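Local coordinates for protein putative diguanylate cyclase (GGDEF) with PAS/PAC domain (Rhodopseudomonas palustris, PDB 3LIF) that probably makes cyclic di-GMP from GTP as a membrane-anchored diguanylate cyclase, of which this piece is the extracellular sensor part with the PDC fold, at residues A[58-63]-A[73-78]; A[98-103]-A[127-132]; A[156-161]-A[178-183]. All coordinates share one frame; numbering follows the deposited sequence.

Contact 1 of 3, residues A[58-63]-A[73-78]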
loop_
_atom_site.group_PDB
_atom_site.type_symbol
_atom_site.label_atom_id
_atom_site.label_comp_id
_atom_site.label_asym_id
_atom_site.label_seq_id
_atom_site.Cartn_x
_atom_site.Cartn_y
_atom_site.Cartn_z
ATOM N N GLU A 58 0.385 25.167 1.688
ATOM C CA GLU A 58 -0.335 25.201 0.402
ATOM C C GLU A 58 0.370 24.342 -0.620
ATOM O O GLU A 58 -0.270 23.628 -1.345
ATOM C CB GLU A 58 -0.419 26.632 -0.136
ATOM C CG GLU A 58 -1.454 27.499 0.573
ATOM C CD GLU A 58 -2.820 26.796 0.685
ATOM O OE1 GLU A 58 -3.499 26.613 -0.370
ATOM O OE2 GLU A 58 -3.199 26.412 1.837
ATOM N N ARG A 59 1.692 24.435 -0.680
ATOM C CA ARG A 59 2.443 23.642 -1.625
ATOM C C ARG A 59 2.071 22.170 -1.380
ATOM O O ARG A 59 1.692 21.458 -2.349
ATOM C CB ARG A 59 3.965 23.882 -1.524
ATOM C CG ARG A 59 4.773 23.935 -2.862
ATOM C CD ARG A 59 6.318 23.547 -2.733
ATOM N NE ARG A 59 6.575 22.076 -2.695
ATOM C CZ ARG A 59 7.191 21.347 -3.632
ATOM N NH1 ARG A 59 7.679 21.892 -4.725
ATOM N NH2 ARG A 59 7.321 20.055 -3.449
ATOM N N LEU A 60 2.139 21.719 -0.112
ATOM C CA LEU A 60 1.762 20.344 0.258
ATOM C C LEU A 60 0.329 20.018 -0.111
ATOM O O LEU A 60 0.029 18.929 -0.565
ATOM C CB LEU A 60 1.947 20.088 1.745
ATOM C CG LEU A 60 3.412 20.090 2.168
ATOM C CD1 LEU A 60 3.503 19.627 3.561
ATOM C CD2 LEU A 60 4.263 19.219 1.334
ATOM N N ARG A 61 -0.568 20.955 0.088
ATOM C CA ARG A 61 -1.930 20.676 -0.256
ATOM C C ARG A 61 -2.081 20.552 -1.777
ATOM O O ARG A 61 -2.982 19.872 -2.284
ATOM C CB ARG A 61 -2.832 21.763 0.304
ATOM C CG ARG A 61 -3.888 22.314 -0.678
ATOM C CD ARG A 61 -5.072 22.755 0.150
ATOM N NE ARG A 61 -5.147 21.791 1.256
ATOM C CZ ARG A 61 -6.187 21.612 2.071
ATOM N NH1 ARG A 61 -7.289 22.357 1.932
ATOM N NH2 ARG A 61 -6.124 20.674 3.025
ATOM N N ALA A 62 -1.196 21.209 -2.509
ATOM C CA ALA A 62 -1.296 21.211 -3.962
ATOM C C ALA A 62 -0.839 19.843 -4.411
ATOM O O ALA A 62 -1.527 19.138 -5.147
ATOM C CB ALA A 62 -0.393 22.307 -4.578
ATOM N N LEU A 63 0.357 19.527 -3.955
ATOM C CA LEU A 63 1.026 18.283 -4.153
ATOM C C LEU A 63 0.120 17.084 -3.839
ATOM O O LEU A 63 -0.016 16.145 -4.641
ATOM C CB LEU A 63 2.202 18.313 -3.205
ATOM C CG LEU A 63 3.105 17.130 -3.243
ATOM C CD1 LEU A 63 2.947 16.661 -4.646
ATOM C CD2 LEU A 63 4.531 17.587 -2.942
ATOM N N VAL A 73 -0.135 14.743 3.117
ATOM C CA VAL A 73 1.316 14.692 3.365
ATOM C C VAL A 73 1.711 15.545 4.580
ATOM O O VAL A 73 1.179 16.663 4.808
ATOM C CB VAL A 73 2.096 15.255 2.150
ATOM C CG1 VAL A 73 3.596 15.126 2.372
ATOM C CG2 VAL A 73 1.651 14.528 0.910
ATOM N N ALA A 74 2.650 15.076 5.373
ATOM C CA ALA A 74 2.981 15.931 6.459
ATOM C C ALA A 74 4.450 15.810 6.774
ATOM O O ALA A 74 5.098 14.837 6.355
ATOM C CB ALA A 74 2.086 15.699 7.679
ATOM N N ILE A 75 4.943 16.852 7.475
ATOM C CA ILE A 75 6.271 16.909 7.990
ATOM C C ILE A 75 6.290 16.864 9.526
ATOM O O ILE A 75 5.459 17.504 10.185
ATOM C CB ILE A 75 6.901 18.200 7.582
ATOM C CG1 ILE A 75 6.600 18.444 6.108
ATOM C CG2 ILE A 75 8.441 18.117 7.860
ATOM C CD1 ILE A 75 7.568 17.727 5.155
ATOM N N LEU A 76 7.243 16.108 10.055
ATOM C CA LEU A 76 7.568 16.059 11.455
ATOM C C LEU A 76 9.036 16.417 11.586
ATOM O O LEU A 76 9.883 15.880 10.789
ATOM C CB LEU A 76 7.432 14.628 11.985
ATOM C CG LEU A 76 6.100 13.874 11.978
ATOM C CD1 LEU A 76 6.282 12.564 12.747
ATOM C CD2 LEU A 76 4.895 14.675 12.497
ATOM N N ASP A 77 9.378 17.253 12.580
ATOM C CA ASP A 77 10.796 17.566 12.829
ATOM C C ASP A 77 11.342 16.571 13.796
ATOM O O ASP A 77 10.846 15.477 13.879
ATOM C CB ASP A 77 10.889 18.888 13.553
ATOM C CG ASP A 77 10.124 18.897 14.933
ATOM O OD1 ASP A 77 9.972 17.844 15.677
ATOM O OD2 ASP A 77 9.677 20.023 15.267
ATOM N N ALA A 78 12.479 16.832 14.402
ATOM C CA ALA A 78 13.543 15.901 14.416
ATOM C C ALA A 78 13.087 15.347 15.843
ATOM O O ALA A 78 13.529 14.287 16.326
ATOM C CB ALA A 78 14.869 16.576 14.504
#
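Leu60 reaches from helix 55-66 to strand 70-76 and lands between two residues of the strand's near face, Val73 and Ile75. Its two methyl branches divide the work. Leu60 CD2 lies 4.3 Å from Val73 CG1, while Leu60 CD1 lies 4.2 Å from Ile75 CG1 and also rests 4.0 Å from the backbone oxygen Val73 O. The isobutyl group and the Ile75 side chain cross at about a right angle, so they meet at a single pair of carbons and not along their lengths. With Leu60 CG set anti to its own carbonyl carbon (chi1 -68°), the branch point is carried outward from the helix toward the sheet. Ile75 starts across the line of approach, and it is the CG1 arm that meets the leucine.

This illustrates how a helix packs on the alternating side chains of a strand: Val73 points at the helix and Ile75 joins it on that face through its CG1 arm, whereas Ala74 between them turns to the other face and packs on Leu82. The long helix 5-47 shares the near face, for its Ile42 touches Val73, Ile75 and also Leu63 of the shorter helix. Side chain meets side chain here carbon to carbon, one methyl also rests against a backbone oxygen, and all three touching residues are buried; 58-63 and 73-78 are therefore held by shape and by exclusion of water, without directional bonds between them.

Contact 2 of 3, residues A[98-103]-A[127-132]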
loop_
_atom_site.group_PDB
_atom_site.type_symbol
_atom_site.label_atom_id
_atom_site.label_comp_id
_atom_site.label_asym_id
_atom_site.label_seq_id
_atom_site.Cartn_x
_atom_site.Cartn_y
_atom_site.Cartn_z
ATOM N N ARG A 98 5.212 7.549 17.208
ATOM C CA ARG A 98 4.777 6.819 16.060
ATOM C C ARG A 98 5.951 5.973 15.526
ATOM O O ARG A 98 7.094 6.452 15.514
ATOM C CB ARG A 98 4.324 7.874 15.095
ATOM C CG ARG A 98 3.100 7.555 14.385
ATOM C CD ARG A 98 1.931 7.361 15.274
ATOM N NE ARG A 98 0.732 7.703 14.529
ATOM C CZ ARG A 98 -0.439 7.102 14.662
ATOM N NH1 ARG A 98 -0.551 6.109 15.518
ATOM N NH2 ARG A 98 -1.487 7.501 13.915
ATOM N N SER A 99 5.705 4.712 15.161
ATOM C CA SER A 99 6.850 3.800 14.830
ATOM C C SER A 99 7.665 4.245 13.646
ATOM O O SER A 99 8.919 4.104 13.614
ATOM C CB SER A 99 6.404 2.358 14.537
ATOM O OG SER A 99 5.401 2.400 13.572
ATOM N N TYR A 100 6.970 4.735 12.635
ATOM C CA TYR A 100 7.716 5.201 11.483
ATOM C C TYR A 100 8.654 6.316 11.868
ATOM O O TYR A 100 9.770 6.402 11.306
ATOM C CB TYR A 100 6.822 5.634 10.355
ATOM C CG TYR A 100 5.898 6.781 10.662
ATOM C CD1 TYR A 100 4.591 6.533 11.013
ATOM C CD2 TYR A 100 6.310 8.122 10.551
ATOM C CE1 TYR A 100 3.709 7.544 11.233
ATOM C CE2 TYR A 100 5.400 9.181 10.795
ATOM C CZ TYR A 100 4.104 8.852 11.122
ATOM O OH TYR A 100 3.146 9.783 11.407
ATOM N N PHE A 101 8.235 7.159 12.820
ATOM C CA PHE A 101 9.104 8.229 13.262
ATOM C C PHE A 101 10.271 7.639 13.979
ATOM O O PHE A 101 11.420 7.943 13.649
ATOM C CB PHE A 101 8.418 9.225 14.162
ATOM C CG PHE A 101 9.385 10.132 14.875
ATOM C CD1 PHE A 101 9.894 11.241 14.246
ATOM C CD2 PHE A 101 9.776 9.877 16.182
ATOM C CE1 PHE A 101 10.766 12.082 14.888
ATOM C CE2 PHE A 101 10.702 10.720 16.828
ATOM C CZ PHE A 101 11.201 11.807 16.169
ATOM N N ARG A 102 9.997 6.785 14.962
ATOM C CA ARG A 102 11.089 6.103 15.622
ATOM C C ARG A 102 12.012 5.398 14.610
ATOM O O ARG A 102 13.215 5.429 14.757
ATOM C CB ARG A 102 10.572 5.154 16.725
ATOM C CG ARG A 102 10.334 5.938 18.025
ATOM C CD ARG A 102 9.734 5.194 19.172
ATOM N NE ARG A 102 8.379 4.787 18.834
ATOM C CZ ARG A 102 8.072 3.541 18.440
ATOM N NH1 ARG A 102 9.044 2.634 18.336
ATOM N NH2 ARG A 102 6.812 3.183 18.159
ATOM N N TYR A 103 11.466 4.773 13.578
ATOM C CA TYR A 103 12.321 4.028 12.699
ATOM C C TYR A 103 13.288 4.953 11.915
ATOM O O TYR A 103 14.500 4.702 11.828
ATOM C CB TYR A 103 11.474 3.171 11.786
ATOM C CG TYR A 103 12.269 2.529 10.678
ATOM C CD1 TYR A 103 12.538 3.243 9.501
ATOM C CD2 TYR A 103 12.771 1.221 10.795
ATOM C CE1 TYR A 103 13.290 2.684 8.466
ATOM C CE2 TYR A 103 13.522 0.645 9.765
ATOM C CZ TYR A 103 13.780 1.385 8.590
ATOM O OH TYR A 103 14.507 0.856 7.516
ATOM N N VAL A 127 -5.594 3.715 8.291
ATOM C CA VAL A 127 -4.970 3.768 6.988
ATOM C C VAL A 127 -3.621 3.153 7.055
ATOM O O VAL A 127 -3.125 2.817 8.122
ATOM C CB VAL A 127 -4.769 5.208 6.553
ATOM C CG1 VAL A 127 -6.099 5.938 6.510
ATOM C CG2 VAL A 127 -3.840 5.913 7.504
ATOM N N PHE A 128 -3.039 2.960 5.893
ATOM C CA PHE A 128 -1.615 2.713 5.782
ATOM C C PHE A 128 -0.922 3.980 5.280
ATOM O O PHE A 128 -1.529 4.866 4.645
ATOM C CB PHE A 128 -1.328 1.585 4.805
ATOM C CG PHE A 128 -1.626 0.258 5.355
ATOM C CD1 PHE A 128 -2.939 -0.148 5.497
ATOM C CD2 PHE A 128 -0.577 -0.571 5.776
ATOM C CE1 PHE A 128 -3.224 -1.380 6.037
ATOM C CE2 PHE A 128 -0.819 -1.819 6.317
ATOM C CZ PHE A 128 -2.155 -2.233 6.463
ATOM N N VAL A 129 0.377 4.018 5.505
ATOM C CA VAL A 129 1.083 5.240 5.362
ATOM C C VAL A 129 2.466 4.907 4.880
ATOM O O VAL A 129 2.973 3.790 5.126
ATOM C CB VAL A 129 1.108 5.926 6.754
ATOM C CG1 VAL A 129 2.522 6.224 7.253
ATOM C CG2 VAL A 129 0.217 7.074 6.754
ATOM N N VAL A 130 3.105 5.892 4.263
ATOM C CA VAL A 130 4.376 5.686 3.589
ATOM C C VAL A 130 5.256 6.862 4.057
ATOM O O VAL A 130 4.713 7.984 4.328
ATOM C CB VAL A 130 4.056 5.750 2.064
ATOM C CG1 VAL A 130 4.145 7.193 1.485
ATOM C CG2 VAL A 130 4.809 4.733 1.283
ATOM N N SER A 131 6.568 6.646 4.231
ATOM C CA SER A 131 7.361 7.698 4.860
ATOM C C SER A 131 8.854 7.667 4.537
ATOM O O SER A 131 9.438 6.609 4.263
ATOM C CB SER A 131 7.151 7.669 6.407
ATOM O OG SER A 131 7.866 6.602 7.041
ATOM N N ARG A 132 9.485 8.840 4.620
ATOM C CA ARG A 132 10.933 8.962 4.332
ATOM C C ARG A 132 11.674 9.799 5.373
ATOM O O ARG A 132 11.163 10.829 5.846
ATOM C CB ARG A 132 11.203 9.427 2.855
ATOM C CG ARG A 132 11.640 8.254 1.963
ATOM C CD ARG A 132 11.625 8.499 0.419
ATOM N NE ARG A 132 12.996 8.740 -0.046
ATOM C CZ ARG A 132 14.001 8.522 0.778
ATOM N NH1 ARG A 132 13.702 8.055 2.001
ATOM N NH2 ARG A 132 15.249 8.728 0.403
#
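Tyr100, in the first turn of helix 99-106, turns its side chain toward strand 126-135 and touches Ser131 and Val129, two residues of the strand's same face. Its chi1 of 61° puts CG between the backbone N and the carbonyl carbon. Inside a helix an aromatic residue seldom takes this conformation, because the preceding turn obstructs it; near the N-terminus that obstacle is reduced. Ser131 likewise holds OG between its backbone N and carbonyl carbon (chi1 76°), and the oxygen sits 3.6 Å from Tyr100 CB and 4.1 Å from Tyr100 CD2, approaching the ring obliquely. On the strand's next inward-facing residue, Val129 CG1 comes within 4.3 Å of Tyr100 CD1, also at a slant.

The strand belongs to the antiparallel five-stranded sheet of the first of two PDC-like units, and the short helix covers the face turned from the long helix 5-47. In PDC sensor domains this side of the sheet commonly carries the ligand pocket. Consistent with that, a 2-methyl-2,4-pentanediol, probably from the crystallisation liquor, is bound here; its O4 is hydrogen-bonded to Tyr100 OH and receives the N-H of Arg98 NE. Arg98, the N-cap residue, also lays CB over one face of the Tyr100 ring, 3.9 Å above its plane and offset toward the rim, while its NH2 bonds to Gln119 O.

Contact 3 of 3, residues A[156-161]-A[178-183]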
loop_
_atom_site.group_PDB
_atom_site.type_symbol
_atom_site.label_atom_id
_atom_site.label_comp_id
_atom_site.label_asym_id
_atom_site.label_seq_id
_atom_site.Cartn_x
_atom_site.Cartn_y
_atom_site.Cartn_z
ATOM N N THR A 156 -10.398 1.288 -6.825
ATOM C CA THR A 156 -11.071 1.809 -7.994
ATOM C C THR A 156 -10.461 1.218 -9.241
ATOM O O THR A 156 -11.143 0.874 -10.164
ATOM C CB THR A 156 -10.908 3.315 -7.950
ATOM O OG1 THR A 156 -11.891 3.791 -7.032
ATOM C CG2 THR A 156 -11.011 4.016 -9.332
ATOM N N PHE A 157 -9.156 1.118 -9.259
ATOM C CA PHE A 157 -8.497 0.425 -10.310
ATOM C C PHE A 157 -8.971 -1.032 -10.286
ATOM O O PHE A 157 -9.175 -1.632 -11.355
ATOM C CB PHE A 157 -6.998 0.460 -10.036
ATOM C CG PHE A 157 -6.176 -0.252 -11.060
ATOM C CD1 PHE A 157 -6.332 0.023 -12.413
ATOM C CD2 PHE A 157 -5.227 -1.182 -10.687
ATOM C CE1 PHE A 157 -5.549 -0.639 -13.373
ATOM C CE2 PHE A 157 -4.453 -1.849 -11.628
ATOM C CZ PHE A 157 -4.613 -1.573 -12.973
ATOM N N TYR A 158 -9.160 -1.606 -9.084
ATOM C CA TYR A 158 -9.327 -3.051 -9.028
ATOM C C TYR A 158 -10.683 -3.405 -9.570
ATOM O O TYR A 158 -10.857 -4.449 -10.207
ATOM C CB TYR A 158 -9.103 -3.693 -7.649
ATOM C CG TYR A 158 -7.680 -3.659 -7.170
ATOM C CD1 TYR A 158 -6.619 -3.550 -8.075
ATOM C CD2 TYR A 158 -7.390 -3.700 -5.817
ATOM C CE1 TYR A 158 -5.298 -3.484 -7.637
ATOM C CE2 TYR A 158 -6.083 -3.643 -5.352
ATOM C CZ TYR A 158 -5.041 -3.533 -6.262
ATOM O OH TYR A 158 -3.747 -3.488 -5.793
ATOM N N LYS A 159 -11.641 -2.514 -9.372
ATOM C CA LYS A 159 -12.951 -2.805 -9.906
ATOM C C LYS A 159 -13.072 -2.706 -11.442
ATOM O O LYS A 159 -14.069 -3.136 -11.995
ATOM C CB LYS A 159 -14.031 -2.015 -9.190
ATOM C CG LYS A 159 -14.190 -0.629 -9.647
ATOM C CD LYS A 159 -15.299 0.010 -8.809
ATOM C CE LYS A 159 -16.679 -0.432 -9.322
ATOM N NZ LYS A 159 -17.680 0.237 -8.474
ATOM N N THR A 160 -12.056 -2.202 -12.131
ATOM C CA THR A 160 -12.137 -2.195 -13.569
ATOM C C THR A 160 -11.964 -3.594 -14.197
ATOM O O THR A 160 -11.749 -3.699 -15.401
ATOM C CB THR A 160 -11.048 -1.306 -14.227
ATOM O OG1 THR A 160 -9.774 -1.942 -14.099
ATOM C CG2 THR A 160 -11.008 0.080 -13.643
ATOM N N PHE A 161 -12.000 -4.674 -13.431
ATOM C CA PHE A 161 -11.582 -5.932 -14.023
ATOM C C PHE A 161 -12.681 -6.928 -14.023
ATOM O O PHE A 161 -13.225 -7.245 -12.979
ATOM C CB PHE A 161 -10.389 -6.532 -13.294
ATOM C CG PHE A 161 -9.091 -5.905 -13.655
ATOM C CD1 PHE A 161 -8.438 -6.270 -14.813
ATOM C CD2 PHE A 161 -8.519 -4.939 -12.833
ATOM C CE1 PHE A 161 -7.222 -5.694 -15.172
ATOM C CE2 PHE A 161 -7.311 -4.358 -13.174
ATOM C CZ PHE A 161 -6.653 -4.734 -14.364
ATOM N N LEU A 178 -3.261 -6.929 5.465
ATOM C CA LEU A 178 -4.083 -6.588 4.322
ATOM C C LEU A 178 -4.191 -5.062 4.149
ATOM O O LEU A 178 -4.666 -4.385 5.034
ATOM C CB LEU A 178 -5.482 -7.222 4.489
ATOM C CG LEU A 178 -6.560 -6.716 3.483
ATOM C CD1 LEU A 178 -6.303 -7.178 2.073
ATOM C CD2 LEU A 178 -7.943 -7.095 3.869
ATOM N N LEU A 179 -3.756 -4.509 3.028
ATOM C CA LEU A 179 -3.925 -3.049 2.771
ATOM C C LEU A 179 -5.248 -2.731 2.088
ATOM O O LEU A 179 -5.958 -1.762 2.394
ATOM C CB LEU A 179 -2.835 -2.515 1.851
ATOM C CG LEU A 179 -1.522 -2.174 2.533
ATOM C CD1 LEU A 179 -0.735 -3.475 2.713
ATOM C CD2 LEU A 179 -0.741 -1.100 1.717
ATOM N N ILE A 180 -5.569 -3.513 1.085
ATOM C CA ILE A 180 -6.869 -3.312 0.530
ATOM C C ILE A 180 -7.366 -4.560 -0.126
ATOM O O ILE A 180 -6.584 -5.406 -0.602
ATOM C CB ILE A 180 -6.941 -2.137 -0.433
ATOM C CG1 ILE A 180 -8.412 -1.996 -0.891
ATOM C CG2 ILE A 180 -5.973 -2.272 -1.550
ATOM C CD1 ILE A 180 -9.505 -1.748 0.409
ATOM N N GLN A 181 -8.675 -4.702 -0.096
ATOM C CA GLN A 181 -9.279 -5.818 -0.759
ATOM C C GLN A 181 -10.558 -5.433 -1.536
ATOM O O GLN A 181 -11.415 -4.679 -1.071
ATOM C CB GLN A 181 -9.371 -6.992 0.232
ATOM C CG GLN A 181 -10.719 -7.630 0.406
ATOM C CD GLN A 181 -11.187 -8.332 -0.833
ATOM O OE1 GLN A 181 -10.393 -8.818 -1.629
ATOM N NE2 GLN A 181 -12.471 -8.349 -1.018
ATOM N N TRP A 182 -10.606 -5.873 -2.780
ATOM C CA TRP A 182 -11.779 -5.660 -3.587
ATOM C C TRP A 182 -12.535 -7.014 -3.806
ATOM O O TRP A 182 -11.908 -8.036 -4.149
ATOM C CB TRP A 182 -11.392 -4.941 -4.896
ATOM C CG TRP A 182 -12.531 -4.901 -5.862
ATOM C CD1 TRP A 182 -12.720 -5.714 -6.959
ATOM C CD2 TRP A 182 -13.686 -4.063 -5.788
ATOM N NE1 TRP A 182 -13.902 -5.405 -7.581
ATOM C CE2 TRP A 182 -14.519 -4.399 -6.884
ATOM C CE3 TRP A 182 -14.096 -3.048 -4.911
ATOM C CZ2 TRP A 182 -15.747 -3.755 -7.125
ATOM C CZ3 TRP A 182 -15.353 -2.402 -5.144
ATOM C CH2 TRP A 182 -16.147 -2.761 -6.244
ATOM N N PRO A 183 -13.883 -7.036 -3.657
ATOM C CA PRO A 183 -14.858 -5.950 -3.420
ATOM C C PRO A 183 -15.248 -5.701 -1.934
ATOM O O PRO A 183 -15.929 -4.748 -1.651
ATOM C CB PRO A 183 -16.105 -6.486 -4.140
ATOM C CG PRO A 183 -16.035 -7.973 -3.893
ATOM C CD PRO A 183 -14.573 -8.306 -4.000
#
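Tyr158 and Trp182 stand opposite each other with CA atoms 6.5 Å apart, where the chain leaving helix 151-158 folds through a type I turn from Tyr158 to Phe161 beside strand 178-182.

The aromatic pair meets through its methylenes: Tyr158 CB lies 3.8 Å from Trp182 CB, which sits at the edge of the tyrosine ring, near its plane. Farther out on that ring, Tyr158 CE2 reaches Ile180 CG2 at 4.0 Å; the two side chains slide past each other in opposite directions. Trp182 places CG anti to its backbone N (chi1 171°), which carries the indole along the turn. There Lys159 CB lies over one face, offset toward the rim, in a CH-pi contact with the six-membered ring, although the exact separation is doubtful in the model. The lysine chain, bent at chi3 (-79°), runs on past the rim beside CH2, with Lys159 CD 3.9 Å from Trp182 CH2. Against the opposite face, Pro183 CB stands over the ring centre, 3.7 Å above its plane, brought there across a cis peptide bond. The indole thus lies between lysine and proline.

The turn is tied back to the residue before it: Phe157 O accepts both Thr160 N and Thr160 OG1, the latter at 2.8 Å, in the carbonyl plane and with a C=O...OG1 angle of 157°. Tyr158 also packs on Leu24 of helix 5-47 and on Ile169 and Leu171 of the neighbouring strand, with which Leu179 and Ile180 form a classic beta bulge facing Leu171. Helix 5-47, the connecting helix and the edge strand of a five-stranded antiparallel sheet, with strand order 2-1-5-4-3, meet here, consistent with this being the second PDC-like unit of a double-PDC (dCache) sensor domain.

Overall arrangement
Contacts 1 and 2 serve one five-stranded sheet, packed on its two faces by different helices; contact 3 belongs to the second sheet, which has the same strand order. Contacts 1 and 2 are 14 Å apart between centres and touch where Leu76 CD1 lies 4.0 Å from Tyr100 CE2. Contact 2 meets contact 3 through Phe128, packed on Leu178 and Leu179 at the junction of the two units, whereas contacts 1 and 3 stay about 16 Å apart at their nearest atoms. The chemistry changes with burial across the three: 58-63/73-78 is aliphatic core, 98-103/127-132 is buried but adds polar groups beside a bound small molecule, and 156-161/178-183, partly at the surface, layers a lysine on an indole.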